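Arabinosyltransferase C (Mycobacterium tuberculosis, PDB 3PTY) polymerises arabinose into the arabinan of the mycobacterial cell wall, and this C-terminal extracellular part is a lectin-like carbohydrate-binding module. Local coordinates at residues Arg179-Thr184 / Gly191-Ser196; Leu146-Tyr151 / Gln224-Ala229. All coordinates share one frame; numbering follows the deposited sequence.

Interaction 1: Arg179-Thr184 / Gly191-Ser196; sequences RLQWAT and GHHGGS
With chi1 at 57°, Trp182 sets its CG between its own backbone N and carbonyl carbon, which lays the indole flat along the neighbouring backbone: with no CB on Gly195 in the way, Gly195 C sits 3.6 Å above the ring plane, over its centre, and Ser196 N lies over the same face nearer the rim. On the sheet face carrying Gln181 and Ser196, the Gln181 amide stacks on the imidazole of His193 with the two planes only 11° apart, CD over the middle of the ring; OE1 is meanwhile bound by Arg226 NE, which fixes how the amide is turned. Arg179 folds at chi3 (62°) and grips Ser196 side-on, NE at 3.0 Å and NH2 at 2.9 Å from the single atom OG, both bonds bent and somewhat out of the guanidinium plane. Both backbone polar atoms of Trp182 are bonded across: its N donates to Gly195 O at 3.0 Å, and its O accepts from Gly194 N at 2.8 Å. The antiparallel pairs Gln181-Ser196 and Trp182-Gly195 stand at the connection end of a beta hairpin between strands 178-183 and 195-202, neighbours inside the antiparallel sheet of this beta-sandwich domain.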
ATOM      1  N   ARG A 179      16.176  26.082   8.239  1.00 21.46           N
ATOM      2  CA  ARG A 179      17.274  26.343   7.324  1.00 23.38           C
ATOM      3  C   ARG A 179      18.581  25.822   7.875  1.00 21.54           C
ATOM      4  O   ARG A 179      18.741  25.663   9.083  1.00 19.86           O
ATOM      5  CB  ARG A 179      17.384  27.847   7.030  1.00 25.26           C
ATOM      6  CG  ARG A 179      16.115  28.434   6.409  1.00 32.54           C
ATOM      7  CD  ARG A 179      16.305  29.887   5.981  1.00 38.64           C
ATOM      8  NE  ARG A 179      17.329  29.982   4.955  1.00 45.64           N
ATOM      9  CZ  ARG A 179      17.093  30.105   3.652  1.00 41.27           C
ATOM     10  NH1 ARG A 179      15.852  30.181   3.188  1.00 43.95           N
ATOM     11  NH2 ARG A 179      18.112  30.163   2.811  1.00 27.25           N
ATOM     12  N   LEU A 180      19.504  25.547   6.966  1.00 21.36           N
ATOM     13  CA  LEU A 180      20.857  25.174   7.318  1.00 19.99           C
ATOM     14  C   LEU A 180      21.749  26.355   6.974  1.00 22.69           C
ATOM     15  O   LEU A 180      21.780  26.793   5.825  1.00 23.16           O
ATOM     16  CB  LEU A 180      21.288  23.965   6.481  1.00 21.71           C
ATOM     17  CG  LEU A 180      22.720  23.456   6.662  1.00 26.15           C
ATOM     18  CD1 LEU A 180      22.827  22.563   7.886  1.00 23.22           C
ATOM     19  CD2 LEU A 180      23.162  22.706   5.416  1.00 32.36           C
ATOM     20  N   GLN A 181      22.465  26.878   7.962  1.00 21.20           N
ATOM     21  CA  GLN A 181      23.429  27.943   7.714  1.00 23.77           C
ATOM     22  C   GLN A 181      24.832  27.354   7.689  1.00 22.98           C
ATOM     23  O   GLN A 181      25.113  26.391   8.399  1.00 21.91           O
ATOM     24  CB  GLN A 181      23.333  29.017   8.800  1.00 22.89           C
ATOM     25  CG  GLN A 181      21.982  29.712   8.876  1.00 23.56           C
ATOM     26  CD  GLN A 181      21.972  30.852   9.876  1.00 26.43           C
ATOM     27  OE1 GLN A 181      22.849  30.945  10.731  1.00 27.50           O
ATOM     28  NE2 GLN A 181      20.975  31.727   9.775  1.00 24.34           N
ATOM     29  N   TRP A 182      25.704  27.925   6.864  1.00 20.61           N
ATOM     30  CA  TRP A 182      27.098  27.504   6.819  1.00 17.84           C
ATOM     31  C   TRP A 182      28.036  28.669   7.108  1.00 23.77           C
ATOM     32  O   TRP A 182      27.635  29.840   7.057  1.00 24.80           O
ATOM     33  CB  TRP A 182      27.444  26.873   5.466  1.00 17.24           C
ATOM     34  CG  TRP A 182      27.188  27.775   4.286  1.00 18.62           C
ATOM     35  CD1 TRP A 182      27.918  28.876   3.914  1.00 23.55           C
ATOM     36  CD2 TRP A 182      26.148  27.634   3.311  1.00 19.81           C
ATOM     37  NE1 TRP A 182      27.381  29.431   2.776  1.00 23.21           N
ATOM     38  CE2 TRP A 182      26.296  28.686   2.385  1.00 21.68           C
ATOM     39  CE3 TRP A 182      25.102  26.719   3.133  1.00 23.01           C
ATOM     40  CZ2 TRP A 182      25.436  28.849   1.295  1.00 21.52           C
ATOM     41  CZ3 TRP A 182      24.245  26.885   2.046  1.00 22.09           C
ATOM     42  CH2 TRP A 182      24.419  27.943   1.146  1.00 18.47           C
ATOM     43  N   ALA A 183      29.293  28.344   7.385  1.00 20.50           N
ATOM     44  CA  ALA A 183      30.275  29.353   7.754  1.00 22.90           C
ATOM     45  C   ALA A 183      31.691  28.810   7.651  1.00 27.72           C
ATOM     46  O   ALA A 183      31.910  27.598   7.754  1.00 24.22           O
ATOM     47  CB  ALA A 183      30.009  29.850   9.182  1.00 22.92           C
ATOM     48  N   THR A 184      32.643  29.717   7.441  1.00 27.13           N
ATOM     49  CA  THR A 184      34.057  29.408   7.598  1.00 23.89           C
ATOM     50  C   THR A 184      34.391  29.489   9.087  1.00 28.40           C
ATOM     51  O   THR A 184      33.583  29.975   9.882  1.00 26.80           O
ATOM     52  CB  THR A 184      34.926  30.454   6.877  1.00 26.13           C
ATOM     53  OG1 THR A 184      34.685  31.738   7.462  1.00 27.25           O
ATOM     54  CG2 THR A 184      34.592  30.507   5.385  1.00 30.76           C
ATOM     55  N   GLY A 191      30.473  34.916  15.110  1.00 46.45           N
ATOM     56  CA  GLY A 191      29.030  34.816  15.242  1.00 52.80           C
ATOM     57  C   GLY A 191      28.259  35.033  13.949  1.00 53.40           C
ATOM     58  O   GLY A 191      27.033  35.167  13.966  1.00 54.41           O
ATOM     59  N   HIS A 192      28.969  35.060  12.825  1.00 41.18           N
ATOM     60  CA  HIS A 192      28.324  35.257  11.530  1.00 36.40           C
ATOM     61  C   HIS A 192      28.187  33.947  10.759  1.00 34.53           C
ATOM     62  O   HIS A 192      28.771  32.929  11.132  1.00 30.40           O
ATOM     63  CB  HIS A 192      29.117  36.252  10.678  1.00 40.49           C
ATOM     64  CG  HIS A 192      29.373  37.562  11.356  1.00 50.07           C
ATOM     65  ND1 HIS A 192      30.563  38.247  11.226  1.00 54.55           N
ATOM     66  CD2 HIS A 192      28.597  38.306  12.177  1.00 52.88           C
ATOM     67  CE1 HIS A 192      30.504  39.361  11.932  1.00 56.19           C
ATOM     68  NE2 HIS A 192      29.323  39.421  12.522  1.00 56.34           N
ATOM     69  N   HIS A 193      27.423  33.988   9.670  1.00 29.01           N
ATOM     70  CA  HIS A 193      27.343  32.861   8.743  1.00 30.89           C
ATOM     71  C   HIS A 193      27.513  33.373   7.317  1.00 30.95           C
ATOM     72  O   HIS A 193      27.212  34.532   7.032  1.00 31.55           O
ATOM     73  CB  HIS A 193      26.017  32.107   8.903  1.00 26.06           C
ATOM     74  CG  HIS A 193      24.808  32.906   8.527  1.00 28.29           C
ATOM     75  ND1 HIS A 193      24.298  33.909   9.326  1.00 33.43           N
ATOM     76  CD2 HIS A 193      23.996  32.840   7.444  1.00 30.32           C
ATOM     77  CE1 HIS A 193      23.231  34.430   8.746  1.00 36.45           C
ATOM     78  NE2 HIS A 193      23.025  33.800   7.603  1.00 35.08           N
ATOM     79  N   GLY A 194      28.007  32.517   6.427  1.00 24.59           N
ATOM     80  CA  GLY A 194      28.281  32.920   5.059  1.00 25.65           C
ATOM     81  C   GLY A 194      27.093  32.764   4.130  1.00 30.00           C
ATOM     82  O   GLY A 194      27.069  33.331   3.042  1.00 28.09           O
ATOM     83  N   GLY A 195      26.101  31.985   4.552  1.00 25.94           N
ATOM     84  CA  GLY A 195      24.934  31.753   3.721  1.00 24.32           C
ATOM     85  C   GLY A 195      24.066  30.668   4.325  1.00 23.49           C
ATOM     86  O   GLY A 195      24.380  30.138   5.396  1.00 20.99           O
ATOM     87  N   SER A 196      22.978  30.335   3.644  1.00 19.01           N
ATOM     88  CA  SER A 196      22.067  29.318   4.156  1.00 19.32           C
ATOM     89  C   SER A 196      21.232  28.720   3.039  1.00 24.40           C
ATOM     90  O   SER A 196      21.146  29.278   1.929  1.00 23.94           O
ATOM     91  CB  SER A 196      21.155  29.912   5.226  1.00 24.24           C
ATOM     92  OG  SER A 196      20.244  30.828   4.659  1.00 23.64           O
TER

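Interaction 2: Leu146-Tyr151 / Gln224-Ala229; sequences LRSGWY and QVRLVA
Residues 146-151 and 224-229 run antiparallel as neighbouring strands of the beta-sandwich, with Leu146 and Ala229 exchanging two backbone bonds at one end and Tyr151 and Val225 two at the other, while the register slips by one residue in between. Ser148 bridges the irregular part: its N donates to Leu227 O, and its OG stands in for a carbonyl, accepting from Leu227 N at 2.9 Å while donating to Gly149 O at 2.7 Å. The two bonds fix the rotation of the hydroxyl. The apolar pairs Leu146-Ala229 and Tyr151-Val225 meet through their side chains on the same sheet face, Tyr151 CB 4.2 Å from Val225 CG2. Arg226 has CG between its backbone N and carbonyl carbon (chi1 69°), and its extended chain crosses one face of the Trp150 indole, placing CD 3.7 Å from the centroid of the six-membered ring, a CH-pi contact. The guanidinium and indole planes are 15° apart, Trp150 CZ2 against one face of the guanidinium and Arg147 CD against the opposite one; Arg226 NE is bonded to Gln181 OE1. Arg147 runs alongside in the same direction, its NE 3.9 Å from Arg226 NH1. Gln224 approaches Trp150 nearly at right angles, Gln224 OE1 3.2 Å from Trp150 CB, while its NE2 bonds to Asp185. A water accepts from Arg226 NH1 at 2.9 Å and donates to Ser148 O at 2.8 Å.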
ATOM      1  N   LEU A 146      14.746  28.298  17.207  1.00 18.98           N
ATOM      2  CA  LEU A 146      15.903  27.485  17.547  1.00 19.50           C
ATOM      3  C   LEU A 146      17.097  27.874  16.698  1.00 21.23           C
ATOM      4  O   LEU A 146      16.969  28.111  15.499  1.00 22.47           O
ATOM      5  CB  LEU A 146      15.593  26.002  17.342  1.00 17.93           C
ATOM      6  CG  LEU A 146      16.720  25.011  17.665  1.00 23.09           C
ATOM      7  CD1 LEU A 146      17.011  24.992  19.168  1.00 22.13           C
ATOM      8  CD2 LEU A 146      16.347  23.621  17.203  1.00 26.55           C
ATOM      9  N   ARG A 147      18.260  27.929  17.334  1.00 18.34           N
ATOM     10  CA  ARG A 147      19.524  28.062  16.635  1.00 18.42           C
ATOM     11  C   ARG A 147      20.494  27.120  17.317  1.00 22.58           C
ATOM     12  O   ARG A 147      20.798  27.291  18.499  1.00 21.75           O
ATOM     13  CB  ARG A 147      20.045  29.502  16.723  1.00 20.17           C
ATOM     14  CG  ARG A 147      21.396  29.711  16.068  1.00 24.85           C
ATOM     15  CD  ARG A 147      21.734  31.200  15.930  1.00 33.06           C
ATOM     16  NE  ARG A 147      22.118  31.812  17.204  1.00 36.51           N
ATOM     17  CZ  ARG A 147      21.387  32.707  17.860  1.00 43.44           C
ATOM     18  NH1 ARG A 147      20.217  33.106  17.369  1.00 44.86           N
ATOM     19  NH2 ARG A 147      21.830  33.206  19.008  1.00 41.61           N
ATOM     20  N   SER A 148      20.961  26.111  16.591  1.00 18.93           N
ATOM     21  CA  SER A 148      21.875  25.141  17.170  1.00 18.53           C
ATOM     22  C   SER A 148      23.270  25.742  17.287  1.00 21.92           C
ATOM     23  O   SER A 148      23.555  26.804  16.728  1.00 19.90           O
ATOM     24  CB  SER A 148      21.941  23.869  16.313  1.00 20.57           C
ATOM     25  OG  SER A 148      22.771  24.070  15.169  1.00 20.88           O
ATOM     26  N   GLY A 149      24.140  25.050  18.011  1.00 19.91           N
ATOM     27  CA  GLY A 149      25.554  25.353  17.966  1.00 23.61           C
ATOM     28  C   GLY A 149      26.104  24.900  16.626  1.00 21.67           C
ATOM     29  O   GLY A 149      25.389  24.293  15.804  1.00 19.28           O
ATOM     30  N   TRP A 150      27.379  25.184  16.399  1.00 20.79           N
ATOM     31  CA  TRP A 150      28.026  24.816  15.147  1.00 21.48           C
ATOM     32  C   TRP A 150      28.472  23.359  15.115  1.00 23.09           C
ATOM     33  O   TRP A 150      28.996  22.836  16.104  1.00 20.70           O
ATOM     34  CB  TRP A 150      29.234  25.720  14.892  1.00 21.32           C
ATOM     35  CG  TRP A 150      28.869  27.149  14.626  1.00 19.88           C
ATOM     36  CD1 TRP A 150      28.996  28.206  15.486  1.00 24.05           C
ATOM     37  CD2 TRP A 150      28.324  27.680  13.412  1.00 21.24           C
ATOM     38  NE1 TRP A 150      28.561  29.363  14.878  1.00 23.10           N
ATOM     39  CE2 TRP A 150      28.151  29.071  13.601  1.00 22.72           C
ATOM     40  CE3 TRP A 150      27.978  27.120  12.174  1.00 21.30           C
ATOM     41  CZ2 TRP A 150      27.638  29.910  12.607  1.00 24.86           C
ATOM     42  CZ3 TRP A 150      27.470  27.959  11.175  1.00 22.02           C
ATOM     43  CH2 TRP A 150      27.305  29.338  11.403  1.00 24.67           C
ATOM     44  N   TYR A 151      28.282  22.726  13.957  1.00 20.08           N
ATOM     45  CA  TYR A 151      28.738  21.364  13.711  1.00 20.47           C
ATOM     46  C   TYR A 151      29.812  21.375  12.626  1.00 24.18           C
ATOM     47  O   TYR A 151      29.758  22.177  11.702  1.00 20.81           O
ATOM     48  CB  TYR A 151      27.568  20.492  13.251  1.00 18.12           C
ATOM     49  CG  TYR A 151      26.538  20.243  14.326  1.00 19.54           C
ATOM     50  CD1 TYR A 151      25.476  21.126  14.516  1.00 17.89           C
ATOM     51  CD2 TYR A 151      26.627  19.125  15.159  1.00 18.52           C
ATOM     52  CE1 TYR A 151      24.524  20.897  15.499  1.00 16.63           C
ATOM     53  CE2 TYR A 151      25.681  18.894  16.157  1.00 17.89           C
ATOM     54  CZ  TYR A 151      24.637  19.783  16.319  1.00 16.94           C
ATOM     55  OH  TYR A 151      23.685  19.553  17.283  1.00 19.18           O
ATOM     56  N   GLN A 224      31.769  24.775   8.780  1.00 24.02           N
ATOM     57  CA  GLN A 224      30.831  24.540   9.874  1.00 24.12           C
ATOM     58  C   GLN A 224      29.400  24.802   9.421  1.00 25.21           C
ATOM     59  O   GLN A 224      29.167  25.631   8.540  1.00 21.59           O
ATOM     60  CB  GLN A 224      31.166  25.452  11.065  1.00 25.11           C
ATOM     61  CG  GLN A 224      32.617  25.383  11.510  1.00 28.33           C
ATOM     62  CD  GLN A 224      32.912  26.244  12.726  1.00 31.38           C
ATOM     63  OE1 GLN A 224      32.024  26.538  13.534  1.00 24.20           O
ATOM     64  NE2 GLN A 224      34.174  26.642  12.871  1.00 28.88           N
ATOM     65  N   VAL A 225      28.439  24.100  10.020  1.00 20.59           N
ATOM     66  CA  VAL A 225      27.033  24.361   9.728  1.00 17.77           C
ATOM     67  C   VAL A 225      26.226  24.369  11.011  1.00 21.88           C
ATOM     68  O   VAL A 225      26.641  23.792  12.016  1.00 23.11           O
ATOM     69  CB  VAL A 225      26.424  23.312   8.775  1.00 20.74           C
ATOM     70  CG1 VAL A 225      27.107  23.357   7.411  1.00 22.74           C
ATOM     71  CG2 VAL A 225      26.505  21.908   9.397  1.00 19.04           C
ATOM     72  N   ARG A 226      25.073  25.021  10.979  1.00 17.46           N
ATOM     73  CA  ARG A 226      24.152  24.954  12.108  1.00 18.16           C
ATOM     74  C   ARG A 226      22.725  24.995  11.598  1.00 20.73           C
ATOM     75  O   ARG A 226      22.479  25.403  10.462  1.00 19.89           O
ATOM     76  CB  ARG A 226      24.406  26.098  13.095  1.00 16.03           C
ATOM     77  CG  ARG A 226      24.026  27.478  12.567  1.00 22.33           C
ATOM     78  CD  ARG A 226      24.308  28.579  13.605  1.00 23.93           C
ATOM     79  NE  ARG A 226      24.132  29.911  13.028  1.00 25.43           N
ATOM     80  CZ  ARG A 226      24.511  31.045  13.612  1.00 30.05           C
ATOM     81  NH1 ARG A 226      25.087  31.031  14.817  1.00 27.24           N
ATOM     82  NH2 ARG A 226      24.309  32.201  12.990  1.00 25.13           N
ATOM     83  N   LEU A 227      21.791  24.577  12.445  1.00 17.91           N
ATOM     84  CA  LEU A 227      20.374  24.583  12.115  1.00 17.57           C
ATOM     85  C   LEU A 227      19.691  25.788  12.732  1.00 22.60           C
ATOM     86  O   LEU A 227      19.990  26.170  13.866  1.00 22.10           O
ATOM     87  CB  LEU A 227      19.694  23.318  12.661  1.00 18.31           C
ATOM     88  CG  LEU A 227      20.261  21.978  12.204  1.00 21.49           C
ATOM     89  CD1 LEU A 227      19.470  20.827  12.839  1.00 19.37           C
ATOM     90  CD2 LEU A 227      20.235  21.895  10.677  1.00 23.18           C
ATOM     91  N   VAL A 228      18.763  26.381  11.992  1.00 16.84           N
ATOM     92  CA  VAL A 228      17.936  27.441  12.548  1.00 15.96           C
ATOM     93  C   VAL A 228      16.493  27.150  12.186  1.00 24.21           C
ATOM     94  O   VAL A 228      16.195  26.716  11.072  1.00 26.46           O
ATOM     95  CB  VAL A 228      18.354  28.835  12.043  1.00 26.05           C
ATOM     96  CG1 VAL A 228      19.805  29.134  12.443  1.00 24.75           C
ATOM     97  CG2 VAL A 228      18.177  28.937  10.539  1.00 31.23           C
ATOM     98  N   ALA A 229      15.600  27.361  13.141  1.00 20.44           N
ATOM     99  CA  ALA A 229      14.196  27.082  12.922  1.00 20.09           C
ATOM    100  C   ALA A 229      13.369  28.192  13.541  1.00 24.90           C
ATOM    101  O   ALA A 229      13.721  28.734  14.589  1.00 22.42           O
ATOM    102  CB  ALA A 229      13.810  25.720  13.523  1.00 17.89           C
TER
HETATM  103  O   HOH W   1      25.064  29.107  16.943  1.00 29.98           O

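Strands 178-183 and 224-231 are neighbours in one antiparallel sheet, so interactions 1 and 2 abut, their centres about 8 Å apart; interaction 1 is nested inside the loop closed by interaction 2. Arg226 NE donates to Gln181 OE1 at 2.8 Å, so the arginine sandwiched in interaction 2 also steadies the amide that stacks in interaction 1. Arg179 N reaches Val228 O at 2.9 Å, and Ala183 CB packs on Trp150 CH2 at 3.5 Å. The calcium ion lies about 11 Å from the Ala229 side chain; its ligand Asp231 is two residues past that segment. None of the four segments contributes to the octyl arabinofuranoside pocket, formed by Val18, Gly19, Asn22, Asp333 and Arg337.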